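Local coordinates for protein KLLA0E08119p (Kluyveromyces lactis, PDB 3VA7) that probably catalyses the ATP-dependent, biotin-mediated carboxylation of urea to urea-1-carboxylate, this chain holding its biotin carboxylase, carboxyltransferase and biotin carrier parts, at residues A[248-253]-A[338-343]; A[514-519]-A[548-553]. One frame throughout, in Å; residues are numbered along the deposited sequence.

Interaction 1. Residues A[248-253]-A[338-343]; sequences KAIAIG and VEWMLR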
loop_
_atom_site.group_PDB
_atom_site.type_symbol
_atom_site.label_atom_id
_atom_site.label_comp_id
_atom_site.label_asym_id
_atom_site.label_seq_id
_atom_site.Cartn_x
_atom_site.Cartn_y
_atom_site.Cartn_z
ATOM N N LYS A 248 -43.522 34.360 4.918
ATOM C CA LYS A 248 -43.565 33.763 3.561
ATOM C C LYS A 248 -42.866 32.417 3.521
ATOM O O LYS A 248 -41.800 32.235 4.138
ATOM C CB LYS A 248 -42.997 34.699 2.495
ATOM C CG LYS A 248 -44.084 35.443 1.687
ATOM C CD LYS A 248 -43.724 36.940 1.805
ATOM C CE LYS A 248 -44.163 37.827 0.633
ATOM N NZ LYS A 248 -43.102 38.885 0.398
ATOM N N ALA A 249 -43.482 31.467 2.813
ATOM C CA ALA A 249 -42.911 30.124 2.708
ATOM C C ALA A 249 -43.183 29.590 1.317
ATOM O O ALA A 249 -44.187 29.946 0.722
ATOM C CB ALA A 249 -43.480 29.179 3.815
ATOM N N ILE A 250 -42.303 28.741 0.789
ATOM C CA ILE A 250 -42.475 28.228 -0.589
ATOM C C ILE A 250 -42.076 26.755 -0.696
ATOM O O ILE A 250 -41.101 26.326 -0.050
ATOM C CB ILE A 250 -41.750 29.127 -1.597
ATOM C CG1 ILE A 250 -41.810 28.558 -2.999
ATOM C CG2 ILE A 250 -40.285 29.333 -1.181
ATOM C CD1 ILE A 250 -41.572 29.645 -4.043
ATOM N N ALA A 251 -42.869 25.944 -1.411
ATOM C CA ALA A 251 -42.563 24.508 -1.499
ATOM C C ALA A 251 -41.777 24.317 -2.785
ATOM O O ALA A 251 -42.207 24.736 -3.893
ATOM C CB ALA A 251 -43.783 23.665 -1.456
ATOM N N ILE A 252 -40.589 23.747 -2.642
ATOM C CA ILE A 252 -39.656 23.743 -3.750
ATOM C C ILE A 252 -39.818 22.446 -4.544
ATOM O O ILE A 252 -39.639 22.461 -5.760
ATOM C CB ILE A 252 -38.212 24.069 -3.244
ATOM C CG1 ILE A 252 -38.228 25.505 -2.672
ATOM C CG2 ILE A 252 -37.164 23.883 -4.321
ATOM C CD1 ILE A 252 -36.963 26.351 -2.876
ATOM N N GLY A 253 -40.262 21.376 -3.872
ATOM C CA GLY A 253 -40.516 20.092 -4.495
ATOM C C GLY A 253 -40.590 18.983 -3.453
ATOM O O GLY A 253 -40.435 19.227 -2.234
ATOM N N VAL A 338 -28.229 26.279 -0.793
ATOM C CA VAL A 338 -27.279 27.050 0.040
ATOM C C VAL A 338 -27.270 28.528 -0.329
ATOM O O VAL A 338 -27.225 29.368 0.543
ATOM C CB VAL A 338 -25.837 26.430 0.064
ATOM C CG1 VAL A 338 -24.759 27.395 0.662
ATOM C CG2 VAL A 338 -25.836 25.085 0.793
ATOM N N GLU A 339 -27.303 28.864 -1.612
ATOM C CA GLU A 339 -27.256 30.293 -2.008
ATOM C C GLU A 339 -28.488 30.996 -1.419
ATOM O O GLU A 339 -28.359 32.019 -0.742
ATOM C CB GLU A 339 -27.274 30.467 -3.528
ATOM C CG GLU A 339 -27.291 31.954 -3.953
ATOM C CD GLU A 339 -27.328 32.180 -5.462
ATOM O OE1 GLU A 339 -27.503 33.348 -5.886
ATOM O OE2 GLU A 339 -27.214 31.201 -6.215
ATOM N N TRP A 340 -29.668 30.419 -1.696
ATOM C CA TRP A 340 -30.920 30.851 -1.121
ATOM C C TRP A 340 -30.847 31.011 0.392
ATOM O O TRP A 340 -31.147 32.065 0.905
ATOM C CB TRP A 340 -32.007 29.885 -1.505
ATOM C CG TRP A 340 -32.631 30.206 -2.791
ATOM C CD1 TRP A 340 -32.000 30.383 -4.018
ATOM C CD2 TRP A 340 -34.028 30.430 -3.023
ATOM N NE1 TRP A 340 -32.935 30.718 -4.994
ATOM C CE2 TRP A 340 -34.183 30.733 -4.418
ATOM C CE3 TRP A 340 -35.171 30.410 -2.194
ATOM C CZ2 TRP A 340 -35.440 30.997 -4.986
ATOM C CZ3 TRP A 340 -36.407 30.644 -2.749
ATOM C CH2 TRP A 340 -36.540 30.948 -4.128
ATOM N N MET A 341 -30.433 29.987 1.105
ATOM C CA MET A 341 -30.291 30.097 2.535
ATOM C C MET A 341 -29.467 31.347 2.876
ATOM O O MET A 341 -29.865 32.167 3.715
ATOM C CB MET A 341 -29.596 28.864 3.104
ATOM C CG MET A 341 -30.414 27.538 3.038
ATOM S SD MET A 341 -29.505 26.130 3.721
ATOM C CE MET A 341 -29.106 26.610 5.385
ATOM N N LEU A 342 -28.333 31.521 2.224
ATOM C CA LEU A 342 -27.481 32.624 2.598
ATOM C C LEU A 342 -28.221 33.961 2.399
ATOM O O LEU A 342 -28.170 34.843 3.266
ATOM C CB LEU A 342 -26.160 32.579 1.816
ATOM C CG LEU A 342 -25.212 31.455 2.245
ATOM C CD1 LEU A 342 -24.099 31.176 1.185
ATOM C CD2 LEU A 342 -24.599 31.722 3.594
ATOM N N ARG A 343 -28.910 34.088 1.270
ATOM C CA ARG A 343 -29.496 35.329 0.894
ATOM C C ARG A 343 -30.642 35.615 1.842
ATOM O O ARG A 343 -30.806 36.773 2.274
ATOM C CB ARG A 343 -30.000 35.298 -0.540
ATOM C CG ARG A 343 -28.920 35.308 -1.650
ATOM C CD ARG A 343 -29.578 35.619 -3.012
ATOM N NE ARG A 343 -30.630 36.637 -2.818
ATOM C CZ ARG A 343 -31.489 37.100 -3.744
ATOM N NH1 ARG A 343 -31.463 36.663 -5.017
ATOM N NH2 ARG A 343 -32.401 38.014 -3.376
#

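Interaction 2. Residues A[514-519]-A[548-553]; sequences FRLANR and AVSGGT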
loop_
_atom_site.group_PDB
_atom_site.type_symbol
_atom_site.label_atom_id
_atom_site.label_comp_id
_atom_site.label_asym_id
_atom_site.label_seq_id
_atom_site.Cartn_x
_atom_site.Cartn_y
_atom_site.Cartn_z
ATOM N N PHE A 514 1.680 -22.149 -9.362
ATOM C CA PHE A 514 0.725 -21.049 -9.435
ATOM C C PHE A 514 0.028 -21.148 -10.789
ATOM O O PHE A 514 -1.196 -21.026 -10.890
ATOM C CB PHE A 514 1.414 -19.693 -9.272
ATOM C CG PHE A 514 0.486 -18.502 -9.492
ATOM C CD1 PHE A 514 -0.125 -17.873 -8.420
ATOM C CD2 PHE A 514 0.241 -18.010 -10.792
ATOM C CE1 PHE A 514 -1.007 -16.777 -8.645
ATOM C CE2 PHE A 514 -0.643 -16.913 -11.042
ATOM C CZ PHE A 514 -1.262 -16.284 -9.950
ATOM N N ARG A 515 0.823 -21.369 -11.837
ATOM C CA ARG A 515 0.288 -21.348 -13.190
ATOM C C ARG A 515 -0.453 -22.634 -13.488
ATOM O O ARG A 515 -1.429 -22.634 -14.217
ATOM C CB ARG A 515 1.389 -21.132 -14.205
ATOM C CG ARG A 515 2.178 -19.860 -13.978
ATOM C CD ARG A 515 2.702 -19.358 -15.253
ATOM N NE ARG A 515 3.943 -19.979 -15.651
ATOM C CZ ARG A 515 4.327 -20.126 -16.934
ATOM N NH1 ARG A 515 3.545 -19.721 -17.956
ATOM N NH2 ARG A 515 5.482 -20.721 -17.193
ATOM N N LEU A 516 -0.015 -23.731 -12.892
ATOM C CA LEU A 516 -0.812 -24.945 -12.973
ATOM C C LEU A 516 -2.182 -24.644 -12.394
ATOM O O LEU A 516 -3.193 -24.904 -13.057
ATOM C CB LEU A 516 -0.174 -26.103 -12.214
ATOM C CG LEU A 516 1.015 -26.841 -12.834
ATOM C CD1 LEU A 516 1.717 -27.728 -11.773
ATOM C CD2 LEU A 516 0.615 -27.658 -14.069
ATOM N N ALA A 517 -2.207 -24.106 -11.163
ATOM C CA ALA A 517 -3.470 -23.916 -10.475
ATOM C C ALA A 517 -4.360 -23.080 -11.387
ATOM O O ALA A 517 -5.526 -23.459 -11.673
ATOM C CB ALA A 517 -3.278 -23.264 -9.098
ATOM N N ASN A 518 -3.816 -21.986 -11.920
ATOM C CA ASN A 518 -4.614 -21.217 -12.863
ATOM C C ASN A 518 -5.156 -22.015 -14.028
ATOM O O ASN A 518 -6.342 -21.959 -14.350
ATOM C CB ASN A 518 -3.881 -19.955 -13.345
ATOM C CG ASN A 518 -4.324 -18.713 -12.562
ATOM O OD1 ASN A 518 -5.460 -18.681 -12.008
ATOM N ND2 ASN A 518 -3.450 -17.688 -12.510
ATOM N N ARG A 519 -4.265 -22.731 -14.683
ATOM C CA ARG A 519 -4.634 -23.497 -15.855
ATOM C C ARG A 519 -5.707 -24.557 -15.536
ATOM O O ARG A 519 -6.618 -24.776 -16.328
ATOM C CB ARG A 519 -3.385 -24.159 -16.475
ATOM C CG ARG A 519 -3.661 -24.953 -17.752
ATOM C CD ARG A 519 -4.362 -24.128 -18.782
ATOM N NE ARG A 519 -4.175 -24.693 -20.116
ATOM C CZ ARG A 519 -5.098 -25.411 -20.771
ATOM N NH1 ARG A 519 -4.840 -25.855 -22.001
ATOM N NH2 ARG A 519 -6.282 -25.671 -20.211
ATOM N N ALA A 548 -9.277 -24.621 -7.634
ATOM C CA ALA A 548 -8.312 -25.689 -7.685
ATOM C C ALA A 548 -7.225 -25.323 -6.758
ATOM O O ALA A 548 -7.073 -24.152 -6.448
ATOM C CB ALA A 548 -7.782 -25.825 -9.065
ATOM N N VAL A 549 -6.477 -26.314 -6.280
ATOM C CA VAL A 549 -5.339 -26.057 -5.381
ATOM C C VAL A 549 -4.139 -26.808 -5.917
ATOM O O VAL A 549 -4.248 -27.943 -6.364
ATOM C CB VAL A 549 -5.637 -26.475 -3.933
ATOM C CG1 VAL A 549 -4.477 -26.172 -3.026
ATOM C CG2 VAL A 549 -6.875 -25.725 -3.428
ATOM N N SER A 550 -2.989 -26.165 -5.907
ATOM C CA SER A 550 -1.807 -26.788 -6.479
ATOM C C SER A 550 -0.616 -26.320 -5.683
ATOM O O SER A 550 -0.699 -25.262 -5.056
ATOM C CB SER A 550 -1.661 -26.432 -7.973
ATOM O OG SER A 550 -0.795 -27.375 -8.585
ATOM N N GLY A 551 0.468 -27.081 -5.699
ATOM C CA GLY A 551 1.624 -26.706 -4.958
ATOM C C GLY A 551 1.982 -27.777 -3.960
ATOM O O GLY A 551 2.029 -28.956 -4.294
ATOM N N GLY A 552 2.256 -27.361 -2.720
ATOM C CA GLY A 552 2.597 -28.287 -1.625
ATOM C C GLY A 552 1.465 -29.253 -1.308
ATOM O O GLY A 552 0.331 -29.108 -1.800
ATOM N N THR A 553 1.773 -30.269 -0.507
ATOM C CA THR A 553 0.719 -31.148 0.018
ATOM C C THR A 553 0.015 -30.462 1.191
ATOM O O THR A 553 0.636 -30.080 2.200
ATOM C CB THR A 553 1.263 -32.554 0.410
ATOM O OG1 THR A 553 2.225 -32.969 -0.567
ATOM C CG2 THR A 553 0.135 -33.602 0.434
#

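Interaction 1. Residues A[248-253]-A[338-343]
W340 reaches out from helix 337-345 with the six-membered end of its indole, and I250 and I252 of strand 249-261 receive it. The corner atom CZ3 makes both approaches: I252 CD1 lies 4.3 Å from W340 CZ3, and I250 CG2 lies 4.4 Å from the same W340 CZ3. Both methyls come at the ring obliquely. The two isoleucines stand two residues apart on the strand and point to the same side, but they use different branches. I250 offers its short CG2 arm, whereas I252 extends its longer CG1-CD1 arm; CG1 stands anti to the carbonyl carbon (chi1 -64°), and from there a chi2 of -145° takes CD1 out to the indole. The nearest CA atoms, those of I252 and W340, are 11.6 Å apart, so the gap is bridged by the indole from one side and the isoleucine branches from the other. No hydrogen bond joins the segments, and the touch is light, apolar and buried. It lies in the biotin carboxylase part, within the ATP-binding family region. M242 of the adjacent antiparallel strand 235-244 touches I250, I252 and W340, and the loop residues P350 and T355 also meet the indole. Elsewhere on helix 337-345, V338 and L342 pack on helix 40-53, while M341 leans on I108 of strand 106-108.

Interaction 2. Residues A[514-519]-A[548-553]
S550 and A517 meet where helix 511-520 packs against an antiparallel beta-sheet in the carboxyltransferase part, within the family region of its A and B subdomains. The helix runs nearly antiparallel to strand 545-550, at 160° between the directions of the short segments and with a closest axis approach of 7.3 Å. Such closeness suits the small residues at the interface: A517 CB sits 3.7 Å from S550 CB, and the CA atoms of A517 and S550 are only 5.2 Å apart. A548, two residues earlier on the same strand face, brings its methyl to the helix backbone, A548 CB lying 4.2 Å from A517 O. That carbonyl is hydrogen-bonded to the hydroxyl of S591 on the neighbouring strand 587-592, whose Y589 also touches A517. No hydrogen bond crosses between residues 514-519 and 548-553. The S550 hydroxyl is nevertheless satisfied, through a hydrogen bond with N566 OD1. Beyond S550 the chain turns a corner at G551 and G552 and passes into another sheet. The hydroxyl of S550, turned by a chi1 of -161° to the side away from its own N, lies beside the aliphatic start of L516, where S550 OG is 3.9 Å from L516 CB.

How the interactions relate
Both interactions set a helix against a strand of an antiparallel sheet, and in both every touching residue is buried, but they share no element. Interaction 1 belongs to the biotin carboxylase part and interaction 2 to the carboxyltransferase part; their centres are about 64 Å apart, and interaction 1 closes along the chain before interaction 2 opens. The first bridges a wide separation with an indole on one side and two isoleucines on the other, and buries 92 Å². The second brings helix and strand close through small residues and buries 166 Å². Its polar atoms, a hydroxyl and a helix carbonyl, bond to other residues of the carboxyltransferase part, whereas the touching side chains of interaction 1 are hydrocarbon throughout their contacts.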